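Local coordinates for cell division GTPase FtsZ, diverged (Clostridium botulinum C, PDB 3V3T), which is a diverged member of the tubulin/FtsZ family of filament-forming cytoskeletal proteins, combining a Rossmann-like domain with a C-terminal domain like that of TubZ, at residues Ile250-Thr253 with Arg254-Val258; Glu217-Asp220 with Lys221-Ile224; Gly196-Asp199 with Glu200-Ser204. The protein carries 1 engineered substitution. All coordinates share one frame; numbering follows the deposited sequence. Where two conformers were deposited one is given.

Contact 1: Ile250-Thr253 with Arg254-Val258; sequences ISTT and RVVDV
Thr252 meets Val256 tip to tip, its CG2 methyl lying 4.0 Å from both Val256 CG1 and Val256 CG2. This contact is made where the chain leaves strand 247-252 and doubles back toward helix 258-265. It forms the first connection of the β-α-β crossover that leads to the parallel neighbouring strand 270-275 at the edge of the tubulin-like sheet. The end-to-end directions of 250-253 and 254-258 differ by 155°, so the loop runs back beside the strand it has just left, and Ile250 and Thr252 both direct their CB atoms at it.

The hydroxyl of Thr252 bonds across the turn. With chi1 at 54°, OG1 sits between the backbone N and the carbonyl carbon and donates a hydrogen bond of 2.8 Å to Arg254 O. The hydroxyl stands almost in line with that carbonyl, at 165° about the oxygen. Thr252 OG1 also lies against the valine, 3.9 Å from both Val256 CG1 and Val256 CG2, and the threonine methyl rests on them beside it. Ile261 of helix 258-265 packs on Ile250 and Val256 and continues this apolar patch.

At the outer end of the turn, Thr253 and Arg254 are more exposed. The Arg254 chain is extended from CG to NE, and its CG passes 3.6 Å from Thr253 OG1. Asn280 accepts a hydrogen bond from Thr253 N through its side-chain oxygen. At the other end, Asp257 occupies the N-cap of helix 258-265, its OD1 making a weak bond to Glu259 N. Just inside the helix, Ile250 CD1 reaches the two methyls of Val258 unequally, at 3.8 Å from CG2 and 4.2 Å from CG1.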
loop_
_atom_site.group_PDB
_atom_site.type_symbol
_atom_site.label_atom_id
_atom_site.label_comp_id
_atom_site.label_asym_id
_atom_site.label_seq_id
_atom_site.Cartn_x
_atom_site.Cartn_y
_atom_site.Cartn_z
ATOM N N ILE A 250 0.288 -16.678 -7.410
ATOM C CA ILE A 250 0.263 -16.667 -8.865
ATOM C C ILE A 250 -1.095 -17.125 -9.372
ATOM O O ILE A 250 -1.500 -18.255 -9.129
ATOM C CB ILE A 250 1.352 -17.599 -9.440
ATOM C CG1 ILE A 250 2.744 -17.100 -9.047
ATOM C CG2 ILE A 250 1.244 -17.708 -10.961
ATOM C CD1 ILE A 250 3.837 -18.095 -9.341
ATOM N N SER A 251 -1.801 -16.244 -10.074
ATOM C CA SER A 251 -3.048 -16.631 -10.732
ATOM C C SER A 251 -3.033 -16.223 -12.208
ATOM O O SER A 251 -2.940 -15.036 -12.536
ATOM C CB SER A 251 -4.257 -16.033 -10.018
ATOM O OG SER A 251 -5.461 -16.392 -10.677
ATOM N N THR A 252 -3.139 -17.214 -13.087
ATOM C CA THR A 252 -2.930 -17.008 -14.511
ATOM C C THR A 252 -4.015 -17.659 -15.360
ATOM O O THR A 252 -4.608 -18.661 -14.964
ATOM C CB THR A 252 -1.575 -17.589 -14.921
ATOM O OG1 THR A 252 -1.506 -18.959 -14.501
ATOM C CG2 THR A 252 -0.449 -16.806 -14.237
ATOM N N THR A 253 -4.269 -17.086 -16.532
ATOM C CA THR A 253 -5.301 -17.600 -17.429
ATOM C C THR A 253 -4.944 -18.957 -18.028
ATOM O O THR A 253 -5.833 -19.757 -18.334
ATOM C CB THR A 253 -5.610 -16.615 -18.567
ATOM O OG1 THR A 253 -4.388 -16.226 -19.209
ATOM C CG2 THR A 253 -6.300 -15.381 -18.023
ATOM N N ARG A 254 -3.650 -19.214 -18.200
ATOM C CA ARG A 254 -3.195 -20.500 -18.731
ATOM C C ARG A 254 -2.152 -21.120 -17.811
ATOM O O ARG A 254 -1.740 -20.507 -16.830
ATOM C CB ARG A 254 -2.587 -20.333 -20.126
ATOM C CG ARG A 254 -3.077 -19.119 -20.901
ATOM C CD ARG A 254 -2.505 -19.114 -22.320
ATOM N NE ARG A 254 -2.933 -17.948 -23.089
ATOM C CZ ARG A 254 -2.952 -17.898 -24.419
ATOM N NH1 ARG A 254 -2.573 -18.951 -25.130
ATOM N NH2 ARG A 254 -3.357 -16.794 -25.037
ATOM N N VAL A 255 -1.727 -22.336 -18.133
ATOM C CA VAL A 255 -0.582 -22.945 -17.472
ATOM C C VAL A 255 0.623 -22.079 -17.774
ATOM O O VAL A 255 0.811 -21.656 -18.915
ATOM C CB VAL A 255 -0.301 -24.359 -18.023
ATOM C CG1 VAL A 255 1.107 -24.819 -17.651
ATOM C CG2 VAL A 255 -1.350 -25.341 -17.540
ATOM N N VAL A 256 1.432 -21.794 -16.759
ATOM C CA VAL A 256 2.652 -21.026 -16.967
ATOM C C VAL A 256 3.844 -21.712 -16.324
ATOM O O VAL A 256 3.689 -22.627 -15.521
ATOM C CB VAL A 256 2.532 -19.591 -16.426
ATOM C CG1 VAL A 256 1.373 -18.871 -17.099
ATOM C CG2 VAL A 256 2.363 -19.602 -14.906
ATOM N N ASP A 257 5.035 -21.265 -16.692
ATOM C CA ASP A 257 6.261 -21.777 -16.112
ATOM C C ASP A 257 6.571 -20.978 -14.852
ATOM O O ASP A 257 7.064 -19.853 -14.917
ATOM C CB ASP A 257 7.401 -21.643 -17.120
ATOM C CG ASP A 257 8.750 -22.006 -16.532
ATOM O OD1 ASP A 257 8.780 -22.607 -15.441
ATOM O OD2 ASP A 257 9.780 -21.708 -17.176
ATOM N N VAL A 258 6.280 -21.564 -13.700
ATOM C CA VAL A 258 6.432 -20.861 -12.430
ATOM C C VAL A 258 7.890 -20.552 -12.108
ATOM O O VAL A 258 8.183 -19.581 -11.415
ATOM C CB VAL A 258 5.798 -21.654 -11.285
ATOM C CG1 VAL A 258 6.439 -21.285 -9.970
ATOM C CG2 VAL A 258 4.301 -21.404 -11.247
#

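Contact 2: Glu217-Asp220 with Lys221-Ile224; sequences EFDD and KEDI
From Phe218 to Ile224 the backbone bends through an open turn in which Asp219 O stays 4.3 Å from Glu222 N, too far for a direct bond. A water instead links the two carbonyls, donating to Asp219 O at 2.7 Å and to Glu222 O at 3.1 Å, and it also lies at the edge of the Phe218 ring, in its plane. Phe218, its CG held between the backbone N and the carbonyl carbon (chi1 65°), brings CE1 to 3.8 Å from Ile224 CG1; Ile224 CD1 approaches both CE1 and CZ. This small apolar contact joins the chain following Glu217 to the first residue of helix 224-233, whose N-cap is Asp223.

Asp219 was modelled in two conformers. In the one described, OD1 accepts from Lys221 N, as in an Asx turn, from above the carboxylate plane (63° out of it); with two conformers the detail is doubtful. In this conformer Asp219 OD2 also lies 4.4 Å from Glu222 OE2. The gathering of acids probably makes the potential of this surface turn negative, and the poorly ordered Lys221 side chain, whose NZ is not in contact with Asp219, would offset it only partly.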
loop_
_atom_site.group_PDB
_atom_site.type_symbol
_atom_site.label_atom_id
_atom_site.label_comp_id
_atom_site.label_asym_id
_atom_site.label_seq_id
_atom_site.Cartn_x
_atom_site.Cartn_y
_atom_site.Cartn_z
ATOM N N GLU A 217 0.677 -7.319 -12.821
ATOM C CA GLU A 217 -0.097 -7.957 -13.870
ATOM C C GLU A 217 0.650 -7.907 -15.210
ATOM O O GLU A 217 1.295 -6.914 -15.545
ATOM C CB GLU A 217 -1.507 -7.369 -13.949
ATOM C CG GLU A 217 -2.369 -7.768 -12.747
ATOM C CD GLU A 217 -3.768 -7.188 -12.782
ATOM O OE1 GLU A 217 -4.125 -6.530 -13.774
ATOM O OE2 GLU A 217 -4.524 -7.392 -11.810
ATOM N N PHE A 218 0.574 -8.996 -15.966
ATOM C CA PHE A 218 1.337 -9.101 -17.196
ATOM C C PHE A 218 0.528 -9.642 -18.360
ATOM O O PHE A 218 -0.505 -10.291 -18.171
ATOM C CB PHE A 218 2.598 -9.940 -16.993
ATOM C CG PHE A 218 2.332 -11.378 -16.656
ATOM C CD1 PHE A 218 2.361 -12.352 -17.645
ATOM C CD2 PHE A 218 2.090 -11.764 -15.342
ATOM C CE1 PHE A 218 2.130 -13.692 -17.336
ATOM C CE2 PHE A 218 1.864 -13.088 -15.018
ATOM C CZ PHE A 218 1.885 -14.061 -16.020
ATOM N N ASP A 219 1.037 -9.370 -19.561
ATOM C CA ASP A 219 0.365 -9.705 -20.806
ATOM C C ASP A 219 0.326 -11.206 -21.069
ATOM O O ASP A 219 1.351 -11.883 -20.982
ATOM C CB ASP A 219 1.073 -9.005 -21.967
ATOM C CG ASP A 219 0.340 -9.166 -23.276
ATOM O OD1 ASP A 219 -0.582 -10.002 -23.346
ATOM O OD2 ASP A 219 0.694 -8.454 -24.238
ATOM N N ASP A 220 -0.858 -11.709 -21.405
ATOM C CA ASP A 220 -1.035 -13.117 -21.738
ATOM C C ASP A 220 -0.288 -13.458 -23.023
ATOM O O ASP A 220 -0.081 -14.629 -23.339
ATOM C CB ASP A 220 -2.523 -13.447 -21.904
ATOM C CG ASP A 220 -3.173 -12.669 -23.039
ATOM O OD1 ASP A 220 -2.886 -11.461 -23.175
ATOM O OD2 ASP A 220 -3.966 -13.263 -23.799
ATOM N N LYS A 221 0.124 -12.425 -23.753
ATOM C CA LYS A 221 0.711 -12.594 -25.084
ATOM C C LYS A 221 2.172 -13.054 -25.137
ATOM O O LYS A 221 2.448 -14.230 -25.384
ATOM C CB LYS A 221 0.553 -11.305 -25.897
ATOM C CG LYS A 221 -0.892 -10.918 -26.169
ATOM C CD LYS A 221 -0.968 -9.726 -27.107
ATOM C CE LYS A 221 -2.357 -9.595 -27.716
ATOM N NZ LYS A 221 -2.348 -8.747 -28.944
ATOM N N GLU A 222 3.099 -12.121 -24.924
ATOM C CA GLU A 222 4.518 -12.372 -25.186
ATOM C C GLU A 222 5.174 -13.373 -24.235
ATOM O O GLU A 222 4.535 -13.911 -23.333
ATOM C CB GLU A 222 5.312 -11.055 -25.226
ATOM C CG GLU A 222 4.893 -10.039 -24.178
ATOM C CD GLU A 222 5.558 -8.682 -24.360
ATOM O OE1 GLU A 222 6.629 -8.619 -24.999
ATOM O OE2 GLU A 222 5.006 -7.677 -23.859
ATOM N N ASP A 223 6.455 -13.638 -24.472
ATOM C CA ASP A 223 7.242 -14.485 -23.593
ATOM C C ASP A 223 7.020 -14.053 -22.133
ATOM O O ASP A 223 6.995 -12.862 -21.816
ATOM C CB ASP A 223 8.716 -14.383 -23.979
ATOM C CG ASP A 223 9.626 -15.099 -23.010
ATOM O OD1 ASP A 223 10.061 -16.219 -23.331
ATOM O OD2 ASP A 223 9.921 -14.543 -21.927
ATOM N N ILE A 224 6.847 -15.021 -21.243
ATOM C CA ILE A 224 6.463 -14.700 -19.879
ATOM C C ILE A 224 7.544 -13.918 -19.126
ATOM O O ILE A 224 7.227 -13.035 -18.342
ATOM C CB ILE A 224 6.014 -15.954 -19.091
ATOM C CG1 ILE A 224 5.452 -15.548 -17.731
ATOM C CG2 ILE A 224 7.159 -16.939 -18.920
ATOM C CD1 ILE A 224 4.791 -16.688 -17.024
HETATM O O HOH W 1 2.701 -14.207 -20.881
#

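Contact 3: Gly196-Asp199 with Glu200-Ser204; sequences GVVD and EDEIS
The carboxylates of Asp199 and Glu202 stand nearly at right angles, their planes 82° apart, where the two side chains cross. Glu202 folds back from the first turn of the helix, its chain extended beyond CG, and OE1 accepts a hydrogen bond from Asp199 N at 2.8 Å. The N-H comes from above the carboxylate, 39° out of its plane. The same oxygen lies 3.1 Å from Asp199 OD2; both are acceptors as modelled, so this approach is probably unfavourable and is not a bond.

Asp199 is the N-cap of helix 200-208 and Glu202 its third helical residue. The bond from Asp199 N to Glu202 OE1 is thus one half of a capping box; the reciprocal half is missing, because the Asp199 side chain makes no capping bond. The loop that leads in follows helix 172-187, and its place in the tubulin/FtsZ order of elements suggests that it corresponds to the T7 loop of relatives. Asp199 O starts the helical bonding, accepting from Ile203 N at 2.9 Å and, weakly, from Glu202 N.

Val198 places CG1 anti to its backbone N (chi1 177°), which sets this methyl 4.0 Å from Glu202 CB and 4.1 Å from Ile203 CG1. Val198 CG1 also lies 3.9 Å from Glu202 OE1, so the valine meets both the base of the glutamate and the oxygen that takes the Asp199 N-H. Met189 touches both Val198 and Ile203, while Glu200 has a long, weak ion pair with Lys6.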
loop_
_atom_site.group_PDB
_atom_site.type_symbol
_atom_site.label_atom_id
_atom_site.label_comp_id
_atom_site.label_asym_id
_atom_site.label_seq_id
_atom_site.Cartn_x
_atom_site.Cartn_y
_atom_site.Cartn_z
ATOM N N GLY A 196 -7.456 -25.601 -10.229
ATOM C CA GLY A 196 -6.703 -24.947 -9.170
ATOM C C GLY A 196 -7.020 -23.476 -8.941
ATOM O O GLY A 196 -7.203 -22.702 -9.876
ATOM N N VAL A 197 -7.080 -23.078 -7.681
ATOM C CA VAL A 197 -7.346 -21.685 -7.358
ATOM C C VAL A 197 -6.503 -21.290 -6.158
ATOM O O VAL A 197 -6.063 -22.151 -5.398
ATOM C CB VAL A 197 -8.858 -21.445 -7.099
ATOM C CG1 VAL A 197 -9.121 -20.023 -6.645
ATOM C CG2 VAL A 197 -9.679 -21.784 -8.338
ATOM N N VAL A 198 -6.236 -19.998 -6.012
ATOM C CA VAL A 198 -5.552 -19.510 -4.824
ATOM C C VAL A 198 -6.579 -19.340 -3.697
ATOM O O VAL A 198 -7.396 -18.423 -3.734
ATOM C CB VAL A 198 -4.816 -18.192 -5.103
ATOM C CG1 VAL A 198 -4.177 -17.651 -3.828
ATOM C CG2 VAL A 198 -3.763 -18.401 -6.185
ATOM N N ASP A 199 -6.542 -20.239 -2.714
ATOM C CA ASP A 199 -7.543 -20.274 -1.646
ATOM C C ASP A 199 -7.664 -18.924 -0.926
ATOM O O ASP A 199 -6.739 -18.114 -0.930
ATOM C CB ASP A 199 -7.227 -21.386 -0.629
ATOM C CG ASP A 199 -7.251 -22.782 -1.246
ATOM O OD1 ASP A 199 -8.296 -23.463 -1.142
ATOM O OD2 ASP A 199 -6.227 -23.214 -1.822
ATOM N N GLU A 200 -8.813 -18.702 -0.305
ATOM C CA GLU A 200 -9.049 -17.530 0.525
ATOM C C GLU A 200 -8.099 -17.490 1.727
ATOM O O GLU A 200 -7.708 -16.420 2.187
ATOM C CB GLU A 200 -10.504 -17.529 0.996
ATOM C CG GLU A 200 -11.057 -16.164 1.339
ATOM C CD GLU A 200 -12.542 -16.219 1.630
ATOM O OE1 GLU A 200 -12.971 -15.732 2.700
ATOM O OE2 GLU A 200 -13.281 -16.761 0.782
ATOM N N ASP A 201 -7.727 -18.659 2.237
ATOM C CA ASP A 201 -6.787 -18.741 3.351
ATOM C C ASP A 201 -5.395 -18.326 2.886
ATOM O O ASP A 201 -4.627 -17.733 3.641
ATOM C CB ASP A 201 -6.740 -20.165 3.907
ATOM C CG ASP A 201 -8.091 -20.632 4.411
ATOM O OD1 ASP A 201 -8.852 -19.782 4.924
ATOM O OD2 ASP A 201 -8.391 -21.843 4.290
ATOM N N GLU A 202 -5.077 -18.644 1.636
ATOM C CA GLU A 202 -3.788 -18.284 1.070
ATOM C C GLU A 202 -3.739 -16.789 0.802
ATOM O O GLU A 202 -2.711 -16.145 1.016
ATOM C CB GLU A 202 -3.486 -19.115 -0.190
ATOM C CG GLU A 202 -3.229 -20.597 0.139
ATOM C CD GLU A 202 -3.343 -21.540 -1.063
ATOM O OE1 GLU A 202 -3.914 -21.133 -2.098
ATOM O OE2 GLU A 202 -2.859 -22.693 -0.963
ATOM N N ILE A 203 -4.859 -16.241 0.343
ATOM C CA ILE A 203 -4.978 -14.804 0.140
ATOM C C ILE A 203 -4.781 -14.116 1.475
ATOM O O ILE A 203 -4.049 -13.128 1.578
ATOM C CB ILE A 203 -6.341 -14.447 -0.455
ATOM C CG1 ILE A 203 -6.322 -14.665 -1.971
ATOM C CG2 ILE A 203 -6.695 -13.016 -0.163
ATOM C CD1 ILE A 203 -7.698 -14.712 -2.593
ATOM N N SER A 204 -5.413 -14.660 2.508
ATOM C CA SER A 204 -5.199 -14.179 3.872
ATOM C C SER A 204 -3.706 -14.198 4.239
ATOM O O SER A 204 -3.159 -13.195 4.704
ATOM C CB SER A 204 -6.015 -15.013 4.868
ATOM O OG SER A 204 -5.679 -14.685 6.204
#

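How the contacts relate
All three contacts are local turns leading into a helix, each with an aspartate at the N-cap; Asp257 and Asp223 cap through their side chains, whereas Asp199 makes no capping bond. Contacts 1 and 2 adjoin: Val256 CB packs on Ile224 CD1 at 3.7 Å, and Thr252 on Phe218, so the two turns share an apolar patch. Contact 3 reaches contact 1 through Val198 CG2 and Ile250 O but stays about 12 Å from contact 2 between nearest atoms. Contact 2 is a surface turn bridged by water; contacts 1 and 3 are partly buried. The side-chain bond of contact 1 comes from a threonine hydroxyl, that of contact 3 from a glutamate carboxylate.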